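Local coordinates for aminotransferase, class III (PDB 6IO1), which transfers amino groups as a thermostable, (S)-enantioselective omega-transaminase that works with pyridoxal 5'-phosphate as its cofactor, at the interface of chains A and B. Sequence-based numbering; all coordinates share one arbitrary frame. Chains: chain A/B, Aminotransferase, class III.

The interface of chains A and B. Residues chain A 10-11, 14; chain B 98-99, 102.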
loop_
_atom_site.group_PDB
_atom_site.type_symbol
_atom_site.label_atom_id
_atom_site.label_comp_id
_atom_site.label_asym_id
_atom_site.label_seq_id
_atom_site.Cartn_x
_atom_site.Cartn_y
_atom_site.Cartn_z
ATOM N N GLU A 10 -18.376 5.396 -24.134
ATOM C CA GLU A 10 -17.470 4.251 -24.124
ATOM C C GLU A 10 -16.800 4.086 -22.765
ATOM O O GLU A 10 -16.719 2.969 -22.235
ATOM C CB GLU A 10 -16.425 4.429 -25.225
ATOM C CG GLU A 10 -15.447 3.290 -25.391
ATOM C CD GLU A 10 -14.620 3.438 -26.653
ATOM O OE1 GLU A 10 -15.107 3.067 -27.744
ATOM O OE2 GLU A 10 -13.486 3.951 -26.554
ATOM N N LEU A 11 -16.321 5.188 -22.183
ATOM C CA LEU A 11 -15.670 5.118 -20.879
ATOM C C LEU A 11 -16.643 4.665 -19.798
ATOM O O LEU A 11 -16.291 3.850 -18.937
ATOM C CB LEU A 11 -15.060 6.474 -20.523
ATOM C CG LEU A 11 -13.861 6.880 -21.386
ATOM C CD1 LEU A 11 -13.518 8.349 -21.192
ATOM C CD2 LEU A 11 -12.660 5.999 -21.082
ATOM N N LYS A 14 -17.281 0.874 -20.259
ATOM C CA LYS A 14 -16.138 0.079 -19.822
ATOM C C LYS A 14 -15.997 0.096 -18.304
ATOM O O LYS A 14 -15.681 -0.933 -17.690
ATOM C CB LYS A 14 -14.858 0.592 -20.481
ATOM C CG LYS A 14 -14.731 0.289 -21.962
ATOM C CD LYS A 14 -13.483 0.947 -22.531
ATOM C CE LYS A 14 -13.096 0.354 -23.874
ATOM N NZ LYS A 14 -12.045 1.166 -24.549
ATOM N N ILE B 98 -9.875 3.153 -16.347
ATOM C CA ILE B 98 -10.943 2.409 -17.011
ATOM C C ILE B 98 -10.374 1.547 -18.134
ATOM O O ILE B 98 -10.722 0.364 -18.279
ATOM C CB ILE B 98 -12.014 3.384 -17.531
ATOM C CG1 ILE B 98 -12.655 4.147 -16.370
ATOM C CG2 ILE B 98 -13.064 2.650 -18.330
ATOM C CD1 ILE B 98 -13.579 5.263 -16.809
ATOM N N GLU B 99 -9.497 2.135 -18.953
ATOM C CA GLU B 99 -8.907 1.386 -20.057
ATOM C C GLU B 99 -8.064 0.223 -19.547
ATOM O O GLU B 99 -8.086 -0.868 -20.128
ATOM C CB GLU B 99 -8.074 2.314 -20.942
ATOM C CG GLU B 99 -8.882 3.409 -21.633
ATOM C CD GLU B 99 -9.731 2.898 -22.787
ATOM O OE1 GLU B 99 -9.784 1.669 -23.009
ATOM O OE2 GLU B 99 -10.350 3.733 -23.479
ATOM N N ALA B 102 -10.443 -2.616 -18.505
ATOM C CA ALA B 102 -10.953 -3.363 -19.656
ATOM C C ALA B 102 -9.868 -4.243 -20.274
ATOM O O ALA B 102 -10.114 -5.410 -20.621
ATOM C CB ALA B 102 -11.521 -2.397 -20.696
#
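The side-chain nitrogen NZ of A:Lys14 sits between two carboxylates, one from each chain. Across the interface it donates to OE1 of B:Glu99 at 2.8 Å, a salt bridge as well as a hydrogen bond. It meets that oxygen on the syn side, 18° off the carboxylate plane, and leans far enough towards the other oxygen, OE2 of B:Glu99, for a second, weak hydrogen bond at 3.3 Å. From its own helix, one turn back, A:Glu10 adds a longer salt bridge, its OE2 lying 3.7 Å from NZ of A:Lys14. The lysine therefore probably offsets the like charges of the two glutamates, whose OE2 atoms, on A:Glu10 and B:Glu99, stand 4.4 Å apart.

Reach and shape differ on the two sides. Beyond CG the A:Lys14 chain runs extended, and its CD and CE pass alongside OE1 of B:Glu99 on the way to the amino group. B:Glu99 instead bends at its second torsion (chi2 -74°), turning the carboxylate towards the lysine and bringing OE2 to 4.0 Å from methyl CD2 of A:Leu11. Replacing B:Glu99 by alanine would probably strip NZ of A:Lys14 of this partner across the interface, leave it with the longer contact to A:Glu10, and let the lysine end swing more freely.

Nearer the two helix backbones the contact is mainly apolar. Methyl CG2 of B:Ile98 presses on CB of A:Lys14 at 3.5 Å and equally near the backbone O of A:Leu11. CD1, the tip of the other branch, lies beside the same carbonyl O and, more loosely, near CB of A:Leu11. B:Ala102 borders the lysine stem, its CB 4.3 Å from CD of A:Lys14.

Class-III aminotransferases are fold-type I enzymes that work as dimers; here, at the edge of the two-fold interface, the patch probably helps fasten N-terminal helix 8-18 of one subunit to helix 95-107 of the other, and symmetry repeats it.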